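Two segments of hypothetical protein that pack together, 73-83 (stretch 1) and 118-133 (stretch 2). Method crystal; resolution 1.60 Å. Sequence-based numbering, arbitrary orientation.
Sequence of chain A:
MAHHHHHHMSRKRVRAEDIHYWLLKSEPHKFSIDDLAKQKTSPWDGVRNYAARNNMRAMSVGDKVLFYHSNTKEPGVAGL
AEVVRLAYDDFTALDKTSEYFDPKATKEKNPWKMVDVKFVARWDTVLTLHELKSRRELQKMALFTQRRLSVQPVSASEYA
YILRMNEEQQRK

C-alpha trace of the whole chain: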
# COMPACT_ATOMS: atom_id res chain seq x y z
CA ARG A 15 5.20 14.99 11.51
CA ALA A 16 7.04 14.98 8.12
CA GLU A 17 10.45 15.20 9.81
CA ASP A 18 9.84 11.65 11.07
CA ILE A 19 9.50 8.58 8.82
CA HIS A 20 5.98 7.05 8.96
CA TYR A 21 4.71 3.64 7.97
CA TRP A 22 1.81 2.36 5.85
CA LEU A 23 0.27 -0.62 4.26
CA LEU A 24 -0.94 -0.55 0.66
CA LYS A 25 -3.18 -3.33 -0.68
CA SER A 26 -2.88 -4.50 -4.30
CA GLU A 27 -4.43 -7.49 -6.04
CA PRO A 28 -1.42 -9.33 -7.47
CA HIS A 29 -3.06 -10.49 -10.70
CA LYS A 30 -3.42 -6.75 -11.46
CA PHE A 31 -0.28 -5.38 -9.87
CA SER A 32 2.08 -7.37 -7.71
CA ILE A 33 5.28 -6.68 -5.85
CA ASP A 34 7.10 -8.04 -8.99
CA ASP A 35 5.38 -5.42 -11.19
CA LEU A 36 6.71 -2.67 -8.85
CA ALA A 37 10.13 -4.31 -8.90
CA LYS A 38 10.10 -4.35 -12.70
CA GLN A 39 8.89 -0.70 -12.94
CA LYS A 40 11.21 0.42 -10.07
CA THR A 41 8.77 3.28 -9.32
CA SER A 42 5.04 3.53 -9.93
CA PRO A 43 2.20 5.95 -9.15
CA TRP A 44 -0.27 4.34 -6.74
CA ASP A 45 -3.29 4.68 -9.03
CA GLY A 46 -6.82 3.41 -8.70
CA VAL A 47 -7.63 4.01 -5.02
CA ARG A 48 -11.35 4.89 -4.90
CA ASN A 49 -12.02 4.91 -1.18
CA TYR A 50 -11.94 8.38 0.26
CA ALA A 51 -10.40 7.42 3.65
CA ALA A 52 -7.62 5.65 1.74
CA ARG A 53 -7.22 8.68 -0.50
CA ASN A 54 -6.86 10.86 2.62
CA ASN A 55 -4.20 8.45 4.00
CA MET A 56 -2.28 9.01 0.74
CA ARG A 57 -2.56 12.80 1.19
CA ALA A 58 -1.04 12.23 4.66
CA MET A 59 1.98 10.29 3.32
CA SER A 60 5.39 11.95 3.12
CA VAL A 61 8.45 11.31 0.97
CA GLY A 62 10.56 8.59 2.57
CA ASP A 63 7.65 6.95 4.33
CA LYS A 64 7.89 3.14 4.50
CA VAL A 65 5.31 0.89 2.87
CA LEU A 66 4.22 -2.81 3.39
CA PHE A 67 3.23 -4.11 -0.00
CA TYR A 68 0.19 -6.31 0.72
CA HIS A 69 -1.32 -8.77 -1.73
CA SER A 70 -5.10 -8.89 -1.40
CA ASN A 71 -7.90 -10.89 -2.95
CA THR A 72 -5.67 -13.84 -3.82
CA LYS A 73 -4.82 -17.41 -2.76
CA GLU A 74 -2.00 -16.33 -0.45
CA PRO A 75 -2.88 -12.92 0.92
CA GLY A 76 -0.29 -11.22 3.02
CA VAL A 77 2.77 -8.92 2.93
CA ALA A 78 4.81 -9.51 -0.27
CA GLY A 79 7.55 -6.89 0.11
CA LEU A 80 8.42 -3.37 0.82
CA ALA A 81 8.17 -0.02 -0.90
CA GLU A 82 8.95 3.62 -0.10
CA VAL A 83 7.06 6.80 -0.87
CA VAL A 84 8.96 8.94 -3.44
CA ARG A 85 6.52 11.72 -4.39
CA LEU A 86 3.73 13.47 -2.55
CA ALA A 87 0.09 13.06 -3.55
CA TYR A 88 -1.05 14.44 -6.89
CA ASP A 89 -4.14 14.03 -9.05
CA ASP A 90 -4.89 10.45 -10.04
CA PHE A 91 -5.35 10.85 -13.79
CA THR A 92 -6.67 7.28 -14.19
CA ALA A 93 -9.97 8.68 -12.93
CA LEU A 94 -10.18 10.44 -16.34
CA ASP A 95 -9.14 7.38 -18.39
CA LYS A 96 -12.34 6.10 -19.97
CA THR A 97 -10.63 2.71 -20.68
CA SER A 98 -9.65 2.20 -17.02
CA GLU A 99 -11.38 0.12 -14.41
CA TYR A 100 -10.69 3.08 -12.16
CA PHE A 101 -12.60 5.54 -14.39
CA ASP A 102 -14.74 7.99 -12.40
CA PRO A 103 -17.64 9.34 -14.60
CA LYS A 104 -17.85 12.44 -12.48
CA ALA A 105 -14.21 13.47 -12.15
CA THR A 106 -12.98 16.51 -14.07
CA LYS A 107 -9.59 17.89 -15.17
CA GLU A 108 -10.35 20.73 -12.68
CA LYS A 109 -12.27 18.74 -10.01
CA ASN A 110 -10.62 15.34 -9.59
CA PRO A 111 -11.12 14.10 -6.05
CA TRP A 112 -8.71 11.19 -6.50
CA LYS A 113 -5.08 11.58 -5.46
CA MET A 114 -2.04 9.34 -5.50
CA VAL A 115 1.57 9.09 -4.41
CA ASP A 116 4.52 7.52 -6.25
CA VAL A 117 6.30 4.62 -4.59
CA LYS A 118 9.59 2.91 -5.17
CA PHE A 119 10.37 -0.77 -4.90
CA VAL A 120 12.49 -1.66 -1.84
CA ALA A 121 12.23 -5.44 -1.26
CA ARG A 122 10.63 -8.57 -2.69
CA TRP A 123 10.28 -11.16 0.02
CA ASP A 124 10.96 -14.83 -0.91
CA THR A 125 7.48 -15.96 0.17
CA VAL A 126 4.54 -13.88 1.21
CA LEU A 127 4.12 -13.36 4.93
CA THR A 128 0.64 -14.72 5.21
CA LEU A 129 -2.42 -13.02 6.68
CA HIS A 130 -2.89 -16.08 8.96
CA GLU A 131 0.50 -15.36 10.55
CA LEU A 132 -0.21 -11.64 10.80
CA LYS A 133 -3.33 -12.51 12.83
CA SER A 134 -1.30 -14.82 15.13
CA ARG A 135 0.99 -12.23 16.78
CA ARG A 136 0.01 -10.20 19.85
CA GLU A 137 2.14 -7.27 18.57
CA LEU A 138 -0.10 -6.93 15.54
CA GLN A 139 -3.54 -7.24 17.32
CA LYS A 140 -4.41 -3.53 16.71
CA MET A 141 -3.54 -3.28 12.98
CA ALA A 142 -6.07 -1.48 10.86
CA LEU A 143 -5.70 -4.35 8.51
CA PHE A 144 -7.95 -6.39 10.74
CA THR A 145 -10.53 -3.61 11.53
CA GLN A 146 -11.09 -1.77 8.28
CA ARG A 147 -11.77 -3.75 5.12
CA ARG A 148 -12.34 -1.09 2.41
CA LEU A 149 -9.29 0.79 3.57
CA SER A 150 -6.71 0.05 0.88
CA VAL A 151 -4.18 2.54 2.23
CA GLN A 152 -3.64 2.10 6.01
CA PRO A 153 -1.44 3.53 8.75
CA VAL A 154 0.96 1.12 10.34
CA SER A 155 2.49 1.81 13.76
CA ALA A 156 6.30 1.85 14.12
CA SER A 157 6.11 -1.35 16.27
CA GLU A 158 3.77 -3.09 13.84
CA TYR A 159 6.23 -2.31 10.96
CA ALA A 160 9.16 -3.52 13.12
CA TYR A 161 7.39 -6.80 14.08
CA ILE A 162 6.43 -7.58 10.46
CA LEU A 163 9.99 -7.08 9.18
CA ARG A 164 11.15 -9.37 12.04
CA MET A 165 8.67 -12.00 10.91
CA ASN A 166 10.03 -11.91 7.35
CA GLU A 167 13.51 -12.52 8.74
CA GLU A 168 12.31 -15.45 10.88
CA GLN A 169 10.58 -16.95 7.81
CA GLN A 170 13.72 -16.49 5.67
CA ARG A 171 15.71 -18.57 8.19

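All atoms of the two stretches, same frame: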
# COMPACT_ATOMS: atom_id res chain seq x y z
N LYS A 73 -5.01 -16.17 -3.50
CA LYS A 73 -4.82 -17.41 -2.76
C LYS A 73 -3.96 -17.28 -1.51
O LYS A 73 -4.21 -17.96 -0.53
CB LYS A 73 -4.17 -18.47 -3.69
CG LYS A 73 -4.23 -19.92 -3.15
CD LYS A 73 -3.72 -20.85 -4.22
CE LYS A 73 -2.22 -20.67 -4.50
NZ LYS A 73 -1.66 -21.88 -5.18
N GLU A 74 -2.92 -16.46 -1.57
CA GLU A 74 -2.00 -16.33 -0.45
C GLU A 74 -1.91 -14.84 -0.08
O GLU A 74 -0.94 -14.14 -0.43
CB GLU A 74 -0.61 -16.93 -0.77
CG GLU A 74 -0.52 -18.43 -0.81
CD GLU A 74 -0.93 -19.16 0.48
OE1 GLU A 74 -0.62 -18.67 1.59
OE2 GLU A 74 -1.59 -20.23 0.36
N PRO A 75 -2.95 -14.33 0.56
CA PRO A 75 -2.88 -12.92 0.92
C PRO A 75 -1.82 -12.74 1.98
O PRO A 75 -1.64 -13.58 2.82
CB PRO A 75 -4.28 -12.60 1.51
CG PRO A 75 -4.79 -13.86 1.92
CD PRO A 75 -4.22 -14.93 0.99
N GLY A 76 -1.18 -11.60 1.97
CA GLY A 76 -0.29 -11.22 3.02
C GLY A 76 0.69 -10.17 2.50
O GLY A 76 0.52 -9.63 1.39
N VAL A 77 1.69 -9.87 3.31
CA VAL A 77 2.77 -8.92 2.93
C VAL A 77 3.82 -9.57 2.00
O VAL A 77 4.48 -10.60 2.40
CB VAL A 77 3.45 -8.28 4.14
CG1 VAL A 77 4.47 -7.25 3.77
CG2 VAL A 77 2.34 -7.53 5.00
N ALA A 78 3.90 -9.00 0.83
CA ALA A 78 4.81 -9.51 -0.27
C ALA A 78 6.19 -8.85 -0.38
O ALA A 78 7.12 -9.38 -1.00
CB ALA A 78 4.10 -9.28 -1.54
N GLY A 79 6.32 -7.73 0.24
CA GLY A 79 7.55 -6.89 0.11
C GLY A 79 7.38 -5.53 0.67
O GLY A 79 6.45 -5.24 1.41
N LEU A 80 8.26 -4.68 0.27
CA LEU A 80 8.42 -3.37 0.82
C LEU A 80 8.58 -2.34 -0.30
O LEU A 80 9.20 -2.60 -1.34
CB LEU A 80 9.68 -3.31 1.72
CG LEU A 80 9.73 -4.24 2.94
CD1 LEU A 80 10.93 -3.93 3.73
CD2 LEU A 80 8.49 -3.96 3.82
N ALA A 81 7.98 -1.17 -0.05
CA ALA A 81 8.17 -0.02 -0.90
C ALA A 81 8.46 1.23 -0.05
O ALA A 81 8.51 1.19 1.19
CB ALA A 81 6.96 0.21 -1.78
N GLU A 82 8.63 2.32 -0.76
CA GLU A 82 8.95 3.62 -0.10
C GLU A 82 8.30 4.75 -0.86
O GLU A 82 8.21 4.70 -2.05
CB GLU A 82 10.43 3.81 0.03
CG GLU A 82 10.81 5.10 0.61
CD GLU A 82 12.32 5.20 0.88
OE1 GLU A 82 12.90 4.15 1.22
OE2 GLU A 82 12.91 6.34 0.81
N VAL A 83 7.67 5.71 -0.16
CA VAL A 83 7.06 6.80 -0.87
C VAL A 83 8.15 7.71 -1.50
O VAL A 83 9.11 8.17 -0.82
CB VAL A 83 6.14 7.62 0.10
CG1 VAL A 83 5.61 8.91 -0.55
CG2 VAL A 83 5.01 6.70 0.60
N LYS A 118 8.43 3.60 -4.61
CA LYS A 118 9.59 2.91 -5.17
C LYS A 118 9.67 1.51 -4.57
O LYS A 118 9.28 1.29 -3.42
CB LYS A 118 10.91 3.69 -5.01
CG LYS A 118 11.60 3.57 -3.68
CD LYS A 118 13.06 4.05 -3.82
CE LYS A 118 13.56 4.68 -2.55
NZ LYS A 118 15.07 4.88 -2.64
N PHE A 119 10.09 0.54 -5.37
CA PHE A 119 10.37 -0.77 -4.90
C PHE A 119 11.50 -0.74 -3.88
O PHE A 119 12.51 -0.07 -4.13
CB PHE A 119 10.96 -1.59 -6.07
CG PHE A 119 11.39 -2.95 -5.65
CD1 PHE A 119 10.46 -3.96 -5.40
CD2 PHE A 119 12.74 -3.23 -5.52
CE1 PHE A 119 10.89 -5.21 -4.99
CE2 PHE A 119 13.16 -4.48 -5.09
CZ PHE A 119 12.27 -5.45 -4.87
N VAL A 120 11.40 -1.55 -2.84
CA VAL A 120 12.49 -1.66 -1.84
C VAL A 120 12.94 -3.12 -1.66
O VAL A 120 14.14 -3.39 -1.67
CB VAL A 120 12.05 -1.08 -0.46
CG1 VAL A 120 13.07 -1.36 0.58
CG2 VAL A 120 11.82 0.44 -0.57
N ALA A 121 11.95 -4.00 -1.49
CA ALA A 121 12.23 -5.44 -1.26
C ALA A 121 11.10 -6.36 -1.72
O ALA A 121 9.94 -6.01 -1.65
CB ALA A 121 12.55 -5.69 0.14
N ARG A 122 11.51 -7.54 -2.23
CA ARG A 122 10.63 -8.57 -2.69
C ARG A 122 10.93 -9.75 -1.77
O ARG A 122 12.05 -10.25 -1.77
CB ARG A 122 10.89 -8.92 -4.15
CG ARG A 122 9.80 -9.74 -4.89
CD ARG A 122 9.53 -11.11 -4.38
NE ARG A 122 8.73 -11.77 -5.39
CZ ARG A 122 8.27 -13.00 -5.28
NH1 ARG A 122 8.52 -13.70 -4.19
NH2 ARG A 122 7.58 -13.56 -6.26
N TRP A 123 9.98 -10.17 -0.96
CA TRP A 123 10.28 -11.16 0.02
C TRP A 123 10.15 -12.54 -0.66
O TRP A 123 9.28 -12.75 -1.54
CB TRP A 123 9.37 -11.06 1.22
CG TRP A 123 9.64 -9.87 2.04
CD1 TRP A 123 10.71 -9.00 1.90
CD2 TRP A 123 8.84 -9.38 3.16
NE1 TRP A 123 10.60 -8.00 2.87
CE2 TRP A 123 9.49 -8.23 3.65
CE3 TRP A 123 7.67 -9.85 3.82
CZ2 TRP A 123 9.00 -7.53 4.79
CZ3 TRP A 123 7.15 -9.10 4.93
CH2 TRP A 123 7.85 -7.98 5.39
N ASP A 124 10.93 -13.52 -0.22
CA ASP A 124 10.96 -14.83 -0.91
C ASP A 124 9.60 -15.55 -0.96
O ASP A 124 9.26 -16.23 -1.94
CB ASP A 124 11.99 -15.77 -0.28
CG ASP A 124 13.44 -15.31 -0.37
OD1 ASP A 124 13.80 -14.22 -0.87
OD2 ASP A 124 14.21 -16.11 0.20
N THR A 125 8.83 -15.43 0.12
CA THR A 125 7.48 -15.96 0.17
C THR A 125 6.70 -14.90 0.91
O THR A 125 7.27 -14.07 1.67
CB THR A 125 7.38 -17.29 0.89
OG1 THR A 125 7.81 -17.13 2.24
CG2 THR A 125 8.26 -18.30 0.19
N VAL A 126 5.44 -14.84 0.58
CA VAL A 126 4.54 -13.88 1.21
C VAL A 126 4.47 -14.22 2.69
O VAL A 126 4.48 -15.37 3.11
CB VAL A 126 3.15 -13.94 0.59
CG1 VAL A 126 2.17 -13.01 1.31
CG2 VAL A 126 3.13 -13.53 -0.84
N LEU A 127 4.41 -13.20 3.50
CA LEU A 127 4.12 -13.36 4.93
C LEU A 127 2.60 -13.39 5.12
O LEU A 127 1.95 -12.36 4.96
CB LEU A 127 4.78 -12.22 5.69
CG LEU A 127 4.66 -12.22 7.21
CD1 LEU A 127 5.35 -13.48 7.80
CD2 LEU A 127 5.14 -10.96 7.87
N THR A 128 2.04 -14.57 5.42
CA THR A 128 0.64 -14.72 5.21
C THR A 128 -0.18 -13.93 6.22
O THR A 128 0.29 -13.65 7.34
CB THR A 128 0.19 -16.17 5.36
OG1 THR A 128 0.58 -16.67 6.68
CG2 THR A 128 0.83 -16.99 4.26
N LEU A 129 -1.42 -13.68 5.81
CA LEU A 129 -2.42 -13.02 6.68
C LEU A 129 -2.63 -13.84 7.95
O LEU A 129 -2.68 -13.23 9.05
CB LEU A 129 -3.68 -12.72 5.92
CG LEU A 129 -4.66 -12.03 6.84
CD1 LEU A 129 -4.46 -10.60 7.05
CD2 LEU A 129 -6.05 -12.40 6.36
N HIS A 130 -2.69 -15.17 7.79
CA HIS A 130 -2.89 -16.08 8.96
C HIS A 130 -1.81 -15.78 10.02
O HIS A 130 -2.11 -15.58 11.20
CB HIS A 130 -2.79 -17.54 8.54
CG HIS A 130 -2.70 -18.47 9.70
ND1 HIS A 130 -3.81 -18.87 10.43
CD2 HIS A 130 -1.63 -19.06 10.29
CE1 HIS A 130 -3.43 -19.70 11.40
NE2 HIS A 130 -2.12 -19.85 11.31
N GLU A 131 -0.54 -15.66 9.59
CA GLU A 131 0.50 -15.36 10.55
C GLU A 131 0.36 -13.97 11.12
O GLU A 131 0.73 -13.78 12.29
CB GLU A 131 1.91 -15.54 10.01
CG GLU A 131 2.30 -16.98 9.74
CD GLU A 131 1.96 -17.94 10.90
OE1 GLU A 131 2.27 -17.66 12.09
OE2 GLU A 131 1.38 -19.02 10.64
N LEU A 132 -0.13 -13.02 10.31
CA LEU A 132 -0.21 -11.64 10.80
C LEU A 132 -1.23 -11.61 11.96
O LEU A 132 -1.08 -10.81 12.90
CB LEU A 132 -0.62 -10.65 9.73
CG LEU A 132 0.42 -10.46 8.60
CD1 LEU A 132 -0.20 -9.74 7.42
CD2 LEU A 132 1.74 -9.79 9.04
N LYS A 133 -2.25 -12.42 11.81
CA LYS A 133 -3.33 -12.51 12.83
C LYS A 133 -2.99 -13.39 14.07
O LYS A 133 -3.83 -13.61 14.96
CB LYS A 133 -4.66 -13.03 12.20
CG LYS A 133 -5.33 -12.00 11.31
CD LYS A 133 -6.78 -12.33 11.05
CE LYS A 133 -7.45 -11.41 10.06
NZ LYS A 133 -8.85 -11.70 9.72
O HOH W 1 6.52 -11.96 -1.94

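Backbone hydrogen bonds carry this contact. Strand 76-83 runs antiparallel to two successive strands of the other stretch, 118-123 and 126-128, which are separated by a corner at Asp124 and Thr125. At one end, Glu82 and Lys118 form a reciprocal pair, Lys118 N to Glu82 O at 2.8 Å and Glu82 N to Lys118 O at 2.9 Å. At the other, Leu127 N reaches Val77 O at 2.8 Å and Val77 N reaches Leu127 O at 3.0 Å. Leu129 N extends the ladder into the first turn of the helix by donating to Pro75 O at 3.0 Å.

Between Leu80 and Ala81 the register shifts by one. Leu80 O accepts from both Val120 N (2.9 Å) and Ala121 N (3.1 Å), the signature of a beta bulge, while Leu80 N donates to Ala121 O at 2.9 Å. Just before the corner, Ala78 O accepts from Trp123 N at 3.0 Å, and a water donates to both Ala78 O and Trp123 O, bridging the two backbones.

Two glycines allow the close approach. A CB on Gly76 would collide with Leu127 O, and its backbone angles by themselves call for glycine; a CB on Gly79 would strike Ala121 O. The bare CA of Gly79 instead sits over the face of the Trp123 five-membered ring, 4.0 Å from its centroid, as a CH-pi contact.

Around that indole the apolar packing gathers: Val77 CG1 lies 3.5 Å from Trp123 CZ3, and Leu80 CD2 lies 3.7 Å from Trp123 CZ2. Val77 CG2 also meets Leu132 CD1 at 4.1 Å, bringing the helix into the packing. Farther along, the Glu82 and Lys118 side chains share a face; Glu82 OE2 and Lys118 NZ, 4.3 Å apart, attract without forming a salt bridge.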